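Local coordinates for ribose ABC transporter, substrate binding protein (Conexibacter woesei, PDB 4KQ9) that probably binds ribose or a related sugar outside the cytoplasmic membrane and hands it to an ABC transporter for uptake, at residues A[125-130]-A[159-164]; A[115-120]-A[153-158]; A[204-209]-A[237-242]. The protein carries 1 engineered substitution. All coordinates share one frame; numbering follows the deposited sequence. Where two conformers were deposited one is given.

Interaction 1 (A[125-130]-A[159-164]); sequences DRLGDG and RGIEIV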
ATOM      1  N   ASP A 125     -15.928   6.467  15.016  1.00 27.76           N
ATOM      2  CA  ASP A 125     -16.273   5.853  16.281  1.00 29.26           C
ATOM      3  C   ASP A 125     -15.780   6.676  17.477  1.00 29.19           C
ATOM      4  O   ASP A 125     -16.314   6.527  18.570  1.00 23.52           O
ATOM      5  CB  ASP A 125     -15.755   4.392  16.361  1.00 29.30           C
ATOM      6  CG  ASP A 125     -16.457   3.478  15.368  1.00 32.30           C
ATOM      7  OD1 ASP A 125     -17.516   3.852  14.824  1.00 33.91           O
ATOM      8  OD2 ASP A 125     -15.924   2.398  15.086  1.00 32.80           O
ATOM      9  N   ARG A 126     -14.756   7.521  17.304  1.00 25.84           N
ATOM     10  CA  ARG A 126     -14.121   8.071  18.453  1.00 27.81           C
ATOM     11  C   ARG A 126     -14.345   9.527  18.649  1.00 27.38           C
ATOM     12  O   ARG A 126     -14.078  10.015  19.735  1.00 27.47           O
ATOM     13  CB  ARG A 126     -12.624   7.770  18.453  1.00 31.85           C
ATOM     14  CG  ARG A 126     -12.392   6.341  18.838  1.00 31.65           C
ATOM     15  CD  ARG A 126     -10.991   5.895  18.551  1.00 32.13           C
ATOM     16  NE  ARG A 126     -10.889   4.457  18.725  1.00 32.30           N
ATOM     17  CZ  ARG A 126     -11.479   3.546  17.961  1.00 30.16           C
ATOM     18  NH1 ARG A 126     -12.237   3.878  16.939  1.00 27.86           N
ATOM     19  NH2 ARG A 126     -11.290   2.257  18.234  1.00 34.71           N
ATOM     20  N   LEU A 127     -14.844  10.208  17.637  1.00 27.09           N
ATOM     21  CA  LEU A 127     -14.920  11.657  17.632  1.00 33.67           C
ATOM     22  C   LEU A 127     -16.017  12.169  18.571  1.00 38.88           C
ATOM     23  O   LEU A 127     -17.087  11.587  18.564  1.00 35.21           O
ATOM     24  CB  LEU A 127     -15.265  12.134  16.205  1.00 31.02           C
ATOM     25  CG  LEU A 127     -14.571  13.365  15.615  1.00 34.58           C
ATOM     26  CD1 LEU A 127     -13.170  13.633  16.124  1.00 33.19           C
ATOM     27  CD2 LEU A 127     -14.504  13.224  14.109  1.00 32.58           C
ATOM     28  N   GLY A 128     -15.766  13.255  19.330  1.00 43.43           N
ATOM     29  CA  GLY A 128     -16.827  13.988  20.085  1.00 47.14           C
ATOM     30  C   GLY A 128     -18.018  14.401  19.218  1.00 52.66           C
ATOM     31  O   GLY A 128     -17.975  14.263  17.994  1.00 53.64           O
ATOM     32  N   ASP A 129     -19.080  14.933  19.831  1.00 57.72           N
ATOM     33  CA  ASP A 129     -20.386  15.101  19.127  1.00 61.71           C
ATOM     34  C   ASP A 129     -20.406  16.103  17.954  1.00 51.79           C
ATOM     35  O   ASP A 129     -20.934  15.787  16.890  1.00 54.69           O
ATOM     36  CB  ASP A 129     -21.529  15.450  20.115  1.00 67.33           C
ATOM     37  CG  ASP A 129     -22.111  14.216  20.827  1.00 72.82           C
ATOM     38  OD1 ASP A 129     -21.348  13.274  21.160  1.00 68.83           O
ATOM     39  OD2 ASP A 129     -23.344  14.203  21.066  1.00 80.02           O
ATOM     40  N   GLY A 130     -19.867  17.304  18.144  1.00 47.35           N
ATOM     41  CA  GLY A 130     -19.723  18.255  17.019  1.00 46.08           C
ATOM     42  C   GLY A 130     -18.380  18.165  16.274  1.00 42.41           C
ATOM     43  O   GLY A 130     -18.019  19.070  15.536  1.00 39.88           O
ATOM     44  N   ARG A 159     -21.663   8.916   8.553  1.00 32.33           N
ATOM     45  CA  ARG A 159     -21.633   9.049  10.020  1.00 29.86           C
ATOM     46  C   ARG A 159     -21.865  10.438  10.549  1.00 27.80           C
ATOM     47  O   ARG A 159     -21.810  10.616  11.779  1.00 28.67           O
ATOM     48  CB  ARG A 159     -20.336   8.497  10.558  1.00 30.04           C
ATOM     49  CG  ARG A 159     -20.104   7.063  10.127  1.00 30.70           C
ATOM     50  CD  ARG A 159     -20.899   6.117  10.983  1.00 30.46           C
ATOM     51  NE  ARG A 159     -20.547   6.250  12.381  1.00 29.21           N
ATOM     52  CZ  ARG A 159     -19.616   5.548  13.002  1.00 27.15           C
ATOM     53  NH1 ARG A 159     -18.894   4.619  12.393  1.00 27.15           N
ATOM     54  NH2 ARG A 159     -19.413   5.765  14.277  1.00 31.37           N
ATOM     55  N   GLY A 160     -22.079  11.400   9.642  1.00 23.07           N
ATOM     56  CA  GLY A 160     -22.408  12.768   9.974  1.00 27.44           C
ATOM     57  C   GLY A 160     -21.255  13.697  10.374  1.00 30.27           C
ATOM     58  O   GLY A 160     -21.465  14.683  11.058  1.00 31.86           O
ATOM     59  N   ILE A 161     -20.053  13.396   9.884  1.00 29.45           N
ATOM     60  CA  ILE A 161     -18.827  14.076  10.264  1.00 28.10           C
ATOM     61  C   ILE A 161     -18.486  15.076   9.180  1.00 26.61           C
ATOM     62  O   ILE A 161     -18.277  14.719   8.029  1.00 25.60           O
ATOM     63  CB  ILE A 161     -17.703  13.032  10.468  1.00 26.61           C
ATOM     64  CG1 ILE A 161     -18.098  12.166  11.677  1.00 28.17           C
ATOM     65  CG2 ILE A 161     -16.367  13.715  10.784  1.00 24.67           C
ATOM     66  CD1 ILE A 161     -17.436  10.838  11.723  1.00 29.52           C
ATOM     67  N   GLU A 162     -18.436  16.349   9.574  1.00 24.35           N
ATOM     68  CA  GLU A 162     -18.157  17.427   8.669  1.00 21.25           C
ATOM     69  C   GLU A 162     -16.665  17.482   8.348  1.00 20.25           C
ATOM     70  O   GLU A 162     -15.844  17.501   9.253  1.00 19.44           O
ATOM     71  CB  GLU A 162     -18.502  18.753   9.344  1.00 22.85           C
ATOM     72  CG  GLU A 162     -18.192  19.938   8.469  1.00 25.67           C
ATOM     73  CD  GLU A 162     -18.558  21.302   9.085  1.00 29.79           C
ATOM     74  OE1 GLU A 162     -18.859  21.430  10.302  1.00 31.93           O
ATOM     75  OE2 GLU A 162     -18.474  22.255   8.325  1.00 31.69           O
ATOM     76  N   ILE A 163     -16.348  17.574   7.071  1.00 20.86           N
ATOM     77  CA  ILE A 163     -14.943  17.667   6.624  1.00 21.23           C
ATOM     78  C   ILE A 163     -14.682  19.104   6.353  1.00 18.83           C
ATOM     79  O   ILE A 163     -15.299  19.650   5.460  1.00 21.59           O
ATOM     80  CB  ILE A 163     -14.751  16.925   5.309  1.00 19.50           C
ATOM     81  CG1 ILE A 163     -15.119  15.492   5.545  1.00 20.12           C
ATOM     82  CG2 ILE A 163     -13.341  17.135   4.760  1.00 19.90           C
ATOM     83  CD1 ILE A 163     -15.243  14.731   4.244  1.00 23.03           C
ATOM     84  N   VAL A 164     -13.783  19.719   7.106  1.00 16.41           N
ATOM     85  CA  VAL A 164     -13.588  21.169   7.055  1.00 16.69           C
ATOM     86  C   VAL A 164     -12.515  21.619   6.116  1.00 16.87           C
ATOM     87  O   VAL A 164     -12.495  22.774   5.757  1.00 16.20           O
ATOM     88  CB  VAL A 164     -13.303  21.795   8.427  1.00 18.35           C
ATOM     89  CG1 VAL A 164     -14.571  21.757   9.268  1.00 19.74           C
ATOM     90  CG2 VAL A 164     -12.182  21.095   9.167  1.00 18.22           C
TER
HETATM   91  O   HOH W   1     -21.547  15.289  14.301  1.00 38.60           O
HETATM   92  O   HOH W   2     -19.599  20.192  12.768  1.00 33.87           O
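Where helix 112-126 and helix 143-159 both run out, Asp-125 and Arg-159 form a salt bridge at the surface of the C-terminal lobe. The bridge is end-on but uneven, because NH1 and NH2 of Arg-159 both reach for one carboxylate oxygen. Arg-159 NH2 lies 2.7 Å from Asp-125 OD1, nearly in line with the C-O bond. Arg-159 NH1 is 2.9 Å from the same Asp-125 OD1, on its syn side and tilted out of the carboxylate plane. OD1 itself lies almost in the guanidinium plane, although the two flat groups are turned 35° apart. The arginine chain bends at chi2 (-80°) and chi3 (-59°), bringing the guanidinium end-on to the aspartate, and touches Thr-121 and Ala-124 of the first helix. Just beyond it, Gly-160 closes helix 143-159 with a Schellman motif, taking the positive phi that glycine tolerates easily. The chain then turns into strand 162-167, completing the beta-alpha-beta crossover from strand 132-136 in this Rossmann-like lobe. At this turn the contact becomes apolar, with Leu-127 CD2 meeting Ile-161 CG2 at 3.8 Å. These branched side chains suit the edge of the core, Leu-127 also touching Met-220 and Ile-161 touching Val-133. Farther out, one water donates to Asp-129 O at 2.7 Å and weakly to Gly-160 O, a second to Glu-162 OE1 at 2.9 Å and weakly to Gly-130 O.

Interaction 2 (A[115-120]-A[153-158]); sequences IGRLKA and REVFEE
Helices 115-120 and 153-158 run in the same general direction, their axes 8.6 Å apart at closest approach and crossing at -37°, with Ala-120 and Val-155 as the nearest pair of CA atoms. They are the helices before and after strand 132-136, packed side by side in the alpha/beta layering of a periplasmic binding protein lobe. Alanine suits the meeting point because its single methyl lets the neighbouring helix come near. Ala-120 CB sits 3.6 Å from Val-155 CB and is shared by two residues of the opposite helix. Val-155 uses both methyls: CG1, anti to the backbone N (chi1 171°), lies alongside Ala-120, while CG2 turns toward Arg-117. There Val-155 CG2 meets Arg-117 CG at 3.8 Å, the two side chains crossing at about a right angle. Only the aliphatic root of this exposed arginine, deposited in two conformers, is used; the chain beyond CG turns away from the valine. Phe-156 fills the deeper side, where its large ring also reaches Val-133 of the sheet and Ile-123 of helix 112-126. One ring face receives the Ala-120 methyl in a CH-pi contact, CB standing 3.9 Å from the ring centroid and 24° off the normal. The methyl is displaced toward the rim, closest to Phe-156 CE1 and CZ; Ala-120 O also lies 3.6 Å from Phe-156 CE1.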
ATOM      1  N   ILE A 115      -8.849   0.380   3.012  1.00 17.06           N
ATOM      2  CA  ILE A 115      -7.952   1.204   3.859  1.00 15.43           C
ATOM      3  C   ILE A 115      -8.651   2.523   4.292  1.00 13.96           C
ATOM      4  O   ILE A 115      -8.641   2.838   5.454  1.00 13.18           O
ATOM      5  CB  ILE A 115      -6.642   1.481   3.153  1.00 15.89           C
ATOM      6  CG1 ILE A 115      -5.902   0.123   2.996  1.00 16.54           C
ATOM      7  CG2 ILE A 115      -5.766   2.396   3.998  1.00 15.85           C
ATOM      8  CD1 ILE A 115      -4.723   0.140   2.098  1.00 16.63           C
ATOM      9  N   GLY A 116      -9.191   3.247   3.357  1.00 13.98           N
ATOM     10  CA  GLY A 116      -9.970   4.511   3.599  1.00 14.96           C
ATOM     11  C   GLY A 116     -11.150   4.379   4.531  1.00 18.68           C
ATOM     12  O   GLY A 116     -11.337   5.206   5.422  1.00 16.83           O
ATOM     13  N   ARG A 117     -11.935   3.309   4.383  1.00 18.61           N
ATOM     14  CA  ARG A 117     -13.078   3.059   5.272  0.50 21.01           C
ATOM     15  C   ARG A 117     -12.642   2.690   6.669  1.00 20.53           C
ATOM     16  O   ARG A 117     -13.290   3.069   7.659  1.00 17.48           O
ATOM     17  CB  ARG A 117     -13.967   1.922   4.726  0.50 23.33           C
ATOM     18  CG  ARG A 117     -14.815   2.324   3.534  0.50 26.83           C
ATOM     19  CD  ARG A 117     -15.861   1.270   3.132  0.50 28.95           C
ATOM     20  NE  ARG A 117     -15.417   0.550   1.953  0.50 31.95           N
ATOM     21  CZ  ARG A 117     -14.760  -0.606   1.994  0.50 30.86           C
ATOM     22  NH1 ARG A 117     -14.378  -1.151   0.878  0.50 29.38           N
ATOM     23  NH2 ARG A 117     -14.509  -1.216   3.148  0.50 30.81           N
ATOM     24  N   LEU A 118     -11.571   1.923   6.784  1.00 17.72           N
ATOM     25  CA  LEU A 118     -11.088   1.583   8.116  1.00 19.50           C
ATOM     26  C   LEU A 118     -10.640   2.836   8.913  1.00 16.88           C
ATOM     27  O   LEU A 118     -10.939   2.995  10.154  1.00 16.39           O
ATOM     28  CB  LEU A 118      -9.908   0.615   8.064  1.00 21.24           C
ATOM     29  CG  LEU A 118     -10.177  -0.791   7.474  1.00 26.18           C
ATOM     30  CD1 LEU A 118      -8.830  -1.484   7.341  1.00 26.81           C
ATOM     31  CD2 LEU A 118     -11.146  -1.582   8.360  1.00 30.89           C
ATOM     32  N   LYS A 119      -9.921   3.708   8.208  1.00 14.66           N
ATOM     33  CA  LYS A 119      -9.418   4.938   8.808  1.00 13.81           C
ATOM     34  C   LYS A 119     -10.545   5.917   9.220  1.00 13.36           C
ATOM     35  O   LYS A 119     -10.528   6.452  10.337  1.00 14.84           O
ATOM     36  CB  LYS A 119      -8.408   5.605   7.851  1.00 13.05           C
ATOM     37  CG  LYS A 119      -7.074   4.835   7.831  1.00 13.95           C
ATOM     38  CD  LYS A 119      -6.343   5.137   6.499  1.00 15.71           C
ATOM     39  CE  LYS A 119      -5.358   6.259   6.598  1.00 16.44           C
ATOM     40  NZ  LYS A 119      -4.603   6.685   5.361  1.00 15.84           N
ATOM     41  N   ALA A 120     -11.455   6.115   8.313  1.00 14.05           N
ATOM     42  CA  ALA A 120     -12.601   6.984   8.524  1.00 17.32           C
ATOM     43  C   ALA A 120     -13.519   6.469   9.621  1.00 20.02           C
ATOM     44  O   ALA A 120     -13.958   7.276  10.484  1.00 20.36           O
ATOM     45  CB  ALA A 120     -13.317   7.237   7.249  1.00 17.44           C
ATOM     46  N   ARG A 153     -14.450   9.717   2.455  1.00 17.43           N
ATOM     47  CA  ARG A 153     -15.496  10.720   2.400  1.00 20.88           C
ATOM     48  C   ARG A 153     -16.902  10.082   2.564  1.00 23.88           C
ATOM     49  O   ARG A 153     -17.802  10.672   3.234  1.00 18.87           O
ATOM     50  CB  ARG A 153     -15.430  11.464   1.079  1.00 21.79           C
ATOM     51  CG  ARG A 153     -14.199  12.307   0.915  1.00 20.92           C
ATOM     52  CD  ARG A 153     -14.153  12.982  -0.415  1.00 20.67           C
ATOM     53  NE  ARG A 153     -12.853  13.653  -0.556  1.00 19.92           N
ATOM     54  CZ  ARG A 153     -11.904  13.265  -1.397  1.00 19.94           C
ATOM     55  NH1 ARG A 153     -12.101  12.196  -2.229  1.00 21.02           N
ATOM     56  NH2 ARG A 153     -10.765  13.931  -1.413  1.00 17.93           N
ATOM     57  N   GLU A 154     -17.093   8.899   1.949  1.00 22.11           N
ATOM     58  CA  GLU A 154     -18.371   8.213   2.082  1.00 24.94           C
ATOM     59  C   GLU A 154     -18.670   7.835   3.537  1.00 23.02           C
ATOM     60  O   GLU A 154     -19.825   7.951   3.989  1.00 20.75           O
ATOM     61  CB  GLU A 154     -18.415   6.943   1.216  1.00 28.52           C
ATOM     62  CG  GLU A 154     -18.568   7.209  -0.279  1.00 32.90           C
ATOM     63  CD  GLU A 154     -18.316   5.948  -1.129  1.00 38.23           C
ATOM     64  OE1 GLU A 154     -18.379   4.823  -0.583  1.00 37.06           O
ATOM     65  OE2 GLU A 154     -18.049   6.076  -2.351  1.00 40.35           O
ATOM     66  N   VAL A 155     -17.663   7.366   4.273  1.00 19.24           N
ATOM     67  CA  VAL A 155     -17.845   7.047   5.670  1.00 21.34           C
ATOM     68  C   VAL A 155     -18.192   8.335   6.419  1.00 23.74           C
ATOM     69  O   VAL A 155     -19.136   8.312   7.185  1.00 23.16           O
ATOM     70  CB  VAL A 155     -16.664   6.332   6.308  1.00 21.40           C
ATOM     71  CG1 VAL A 155     -16.808   6.206   7.800  1.00 23.95           C
ATOM     72  CG2 VAL A 155     -16.498   4.939   5.707  1.00 22.79           C
ATOM     73  N   PHE A 156     -17.467   9.449   6.182  1.00 22.57           N
ATOM     74  CA  PHE A 156     -17.710  10.639   6.982  1.00 21.48           C
ATOM     75  C   PHE A 156     -19.168  11.153   6.749  1.00 23.86           C
ATOM     76  O   PHE A 156     -19.863  11.573   7.695  1.00 22.78           O
ATOM     77  CB  PHE A 156     -16.640  11.740   6.691  1.00 21.57           C
ATOM     78  CG  PHE A 156     -15.226  11.366   7.154  1.00 17.88           C
ATOM     79  CD1 PHE A 156     -15.019  10.792   8.396  1.00 20.36           C
ATOM     80  CD2 PHE A 156     -14.146  11.585   6.339  1.00 17.59           C
ATOM     81  CE1 PHE A 156     -13.742  10.460   8.840  1.00 18.21           C
ATOM     82  CE2 PHE A 156     -12.855  11.266   6.763  1.00 16.83           C
ATOM     83  CZ  PHE A 156     -12.653  10.714   8.001  1.00 17.48           C
ATOM     84  N   GLU A 157     -19.600  11.136   5.496  1.00 26.54           N
ATOM     85  CA  GLU A 157     -20.994  11.464   5.134  1.00 33.58           C
ATOM     86  C   GLU A 157     -21.993  10.615   5.914  1.00 34.38           C
ATOM     87  O   GLU A 157     -22.816  11.146   6.623  1.00 32.39           O
ATOM     88  CB  GLU A 157     -21.251  11.237   3.675  1.00 36.13           C
ATOM     89  CG  GLU A 157     -22.684  11.614   3.299  1.00 49.16           C
ATOM     90  CD  GLU A 157     -22.766  12.447   2.027  1.00 59.72           C
ATOM     91  OE1 GLU A 157     -21.868  12.305   1.161  1.00 72.38           O
ATOM     92  OE2 GLU A 157     -23.727  13.249   1.890  1.00 66.56           O
ATOM     93  N   GLU A 158     -21.866   9.307   5.786  1.00 31.78           N
ATOM     94  CA  GLU A 158     -22.742   8.362   6.412  1.00 35.79           C
ATOM     95  C   GLU A 158     -22.781   8.510   7.936  1.00 37.12           C
ATOM     96  O   GLU A 158     -23.832   8.268   8.552  1.00 36.74           O
ATOM     97  CB  GLU A 158     -22.280   6.930   6.070  1.00 36.78           C
ATOM     98  CG  GLU A 158     -23.279   5.868   6.460  1.00 38.48           C
TER

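Interaction 3 (A[204-209]-A[237-242]); sequences GGIRAI and GTMALT
Ile-206 projects from helix 199-211 toward the turn that leads into strand 241-244, and the carbons beyond its CB meet Thr-238 and Met-239 in different ways. The isoleucine lies roughly at right angles to both partners. Its CG2 branch faces the threonine side chain, with Ile-206 CG2 4.0 Å from Thr-238 CB and OG1 hardly farther. As modelled, chi2 (-51°) of the other branch brings Ile-206 CD1 to 3.0 Å from Thr-238 O, an approach too short for an ordinary carbon-oxygen contact and therefore doubtful. Ile-206 CG1 rests 3.8 Å from CG of Met-239, a selenomethionine here; the touching atom is the methylene CG, not SE. A branched side chain suits this post, since one residue can pack on a threonine and on the long apolar chain beside it. Thr-238 OG1 bonds back to Ala-233 O, in the last turns of helix 228-236. The turn itself starts at Gly-237, where a Schellman motif with phi 88° ends that helix; a CB there would be jammed against the preceding carbonyl oxygen. Met-239 is buried against Ala-230, Ala-233 and Val-234 of the same helix. Val-221 of strand 220-222 touches both Ile-206 and Met-239, so the contact bridges helix 199-211 and the exit of helix 228-236 across the last strand of the four-stranded sheet.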
ATOM      1  N   GLY A 204       4.874  14.422   9.579  1.00 15.20           N
ATOM      2  CA  GLY A 204       4.960  15.878   9.444  1.00 15.35           C
ATOM      3  C   GLY A 204       3.839  16.632  10.121  1.00 14.48           C
ATOM      4  O   GLY A 204       4.068  17.627  10.835  1.00 16.14           O
ATOM      5  N   GLY A 205       2.614  16.130   9.979  1.00 13.74           N
ATOM      6  CA  GLY A 205       1.516  16.711  10.732  1.00 12.76           C
ATOM      7  C   GLY A 205       1.655  16.769  12.223  1.00 13.31           C
ATOM      8  O   GLY A 205       1.271  17.731  12.858  1.00 13.28           O
ATOM      9  N   ILE A 206       2.203  15.698  12.808  1.00 12.00           N
ATOM     10  CA  ILE A 206       2.425  15.624  14.229  1.00 14.41           C
ATOM     11  C   ILE A 206       3.352  16.733  14.703  1.00 14.60           C
ATOM     12  O   ILE A 206       3.132  17.266  15.753  1.00 15.02           O
ATOM     13  CB  ILE A 206       2.997  14.195  14.484  1.00 16.66           C
ATOM     14  CG1 ILE A 206       1.892  13.169  14.242  1.00 17.15           C
ATOM     15  CG2 ILE A 206       3.668  13.978  15.809  1.00 21.46           C
ATOM     16  CD1 ILE A 206       0.655  13.421  14.915  1.00 17.51           C
ATOM     17  N   ARG A 207       4.335  17.075  13.901  1.00 16.37           N
ATOM     18  CA  ARG A 207       5.302  18.163  14.263  1.00 20.35           C
ATOM     19  C   ARG A 207       4.618  19.509  14.214  1.00 18.66           C
ATOM     20  O   ARG A 207       4.848  20.329  15.067  1.00 20.07           O
ATOM     21  CB  ARG A 207       6.475  18.156  13.321  1.00 24.82           C
ATOM     22  CG  ARG A 207       7.210  16.823  13.285  1.00 32.39           C
ATOM     23  CD  ARG A 207       8.691  16.983  13.029  1.00 41.24           C
ATOM     24  NE  ARG A 207       9.015  17.662  11.769  1.00 48.92           N
ATOM     25  CZ  ARG A 207       9.333  17.068  10.610  1.00 53.83           C
ATOM     26  NH1 ARG A 207       9.358  15.737  10.481  1.00 55.11           N
ATOM     27  NH2 ARG A 207       9.623  17.826   9.556  1.00 57.00           N
ATOM     28  N   ALA A 208       3.719  19.693  13.262  1.00 17.43           N
ATOM     29  CA  ALA A 208       2.900  20.900  13.169  1.00 17.65           C
ATOM     30  C   ALA A 208       1.998  21.076  14.326  1.00 18.54           C
ATOM     31  O   ALA A 208       1.855  22.182  14.856  1.00 18.06           O
ATOM     32  CB  ALA A 208       2.073  20.890  11.893  1.00 17.20           C
ATOM     33  N   ILE A 209       1.376  19.992  14.770  1.00 16.11           N
ATOM     34  CA  ILE A 209       0.506  20.067  15.928  1.00 15.90           C
ATOM     35  C   ILE A 209       1.269  20.457  17.223  1.00 17.42           C
ATOM     36  O   ILE A 209       0.796  21.260  18.052  1.00 20.47           O
ATOM     37  CB  ILE A 209      -0.265  18.726  16.082  1.00 14.94           C
ATOM     38  CG1 ILE A 209      -1.322  18.599  14.957  1.00 15.26           C
ATOM     39  CG2 ILE A 209      -0.952  18.660  17.407  1.00 15.32           C
ATOM     40  CD1 ILE A 209      -1.822  17.177  14.700  1.00 17.25           C
ATOM     41  N   GLY A 237       1.239   7.614  21.448  1.00 20.52           N
ATOM     42  CA  GLY A 237      -0.042   8.362  21.562  1.00 19.49           C
ATOM     43  C   GLY A 237      -0.074   9.669  20.733  1.00 19.79           C
ATOM     44  O   GLY A 237      -1.041  10.462  20.815  1.00 22.48           O
ATOM     45  N   THR A 238       0.953   9.950  19.941  1.00 18.24           N
ATOM     46  CA  THR A 238       0.921  11.182  19.147  1.00 17.84           C
ATOM     47  C   THR A 238       0.184  10.910  17.820  1.00 18.90           C
ATOM     48  O   THR A 238      -0.367  11.837  17.250  1.00 18.73           O
ATOM     49  CB  THR A 238       2.296  11.712  18.817  1.00 19.81           C
ATOM     50  OG1 THR A 238       3.087  10.661  18.273  1.00 19.03           O
ATOM     51  CG2 THR A 238       3.048  12.286  20.075  1.00 21.84           C
HETATM   52  N   MSE A 239       0.161   9.648  17.357  1.00 15.52           N
HETATM   53  CA  MSE A 239      -0.695   9.209  16.221  1.00 16.70           C
HETATM   54  C   MSE A 239      -1.698   8.247  16.765  1.00 16.96           C
HETATM   55  O   MSE A 239      -1.373   7.504  17.715  1.00 18.31           O
HETATM   56  CB  MSE A 239       0.123   8.479  15.188  1.00 19.34           C
HETATM   57  CG  MSE A 239       0.853   9.473  14.300  1.00 25.79           C
HETATM   58 SE   MSE A 239       1.707   8.553  12.766  0.80 38.83          SE
HETATM   59  CE  MSE A 239       0.408   7.264  12.399  1.00 16.15           C
ATOM     60  N   ALA A 240      -2.909   8.212  16.219  1.00 14.68           N
ATOM     61  CA  ALA A 240      -3.965   7.297  16.718  1.00 15.59           C
ATOM     62  C   ALA A 240      -3.980   5.950  16.019  1.00 15.16           C
ATOM     63  O   ALA A 240      -4.292   4.951  16.658  1.00 15.65           O
ATOM     64  CB  ALA A 240      -5.343   7.930  16.608  1.00 15.63           C
ATOM     65  N   LEU A 241      -3.778   5.936  14.700  1.00 12.30           N
ATOM     66  CA  LEU A 241      -3.941   4.707  13.902  1.00 11.72           C
ATOM     67  C   LEU A 241      -3.020   4.737  12.705  1.00 10.73           C
ATOM     68  O   LEU A 241      -2.868   5.797  12.040  1.00  9.63           O
ATOM     69  CB  LEU A 241      -5.363   4.603  13.378  1.00 12.75           C
ATOM     70  CG  LEU A 241      -5.819   3.438  12.480  1.00 14.41           C
ATOM     71  CD1 LEU A 241      -6.116   2.298  13.398  1.00 16.73           C
ATOM     72  CD2 LEU A 241      -7.139   3.697  11.719  1.00 16.11           C
ATOM     73  N   THR A 242      -2.420   3.617  12.409  1.00  9.69           N
ATOM     74  CA  THR A 242      -1.856   3.426  11.086  1.00 11.16           C
ATOM     75  C   THR A 242      -2.298   2.078  10.530  1.00 11.27           C
ATOM     76  O   THR A 242      -2.772   1.194  11.292  1.00 11.59           O
ATOM     77  CB  THR A 242      -0.320   3.535  11.147  1.00 12.12           C
ATOM     78  OG1 THR A 242       0.229   3.510   9.827  1.00 12.41           O
ATOM     79  CG2 THR A 242       0.299   2.426  11.962  1.00 12.45           C
TER

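From the N terminus, helix 112-126 enters first and supplies 115-120 to interaction 2, then its end, 125-130, to interaction 1. The chain passes through strand 132-136 and returns along helix 143-159, where 153-158 closes interaction 2 and 159-164 closes interaction 1. Their segments alternate, so the two loops cross, meeting at a probable hydrogen bond from Ile-161 N to Phe-156 O (2.9 Å). Together they join helix 112-126 to helix 143-159 and strand 162-167. Interaction 3 follows in series and joins helix 199-211 to the exit of helix 228-236. Through Leu-241 CD2 packed on Lys-119 CA, interaction 3 touches interaction 2 but not interaction 1.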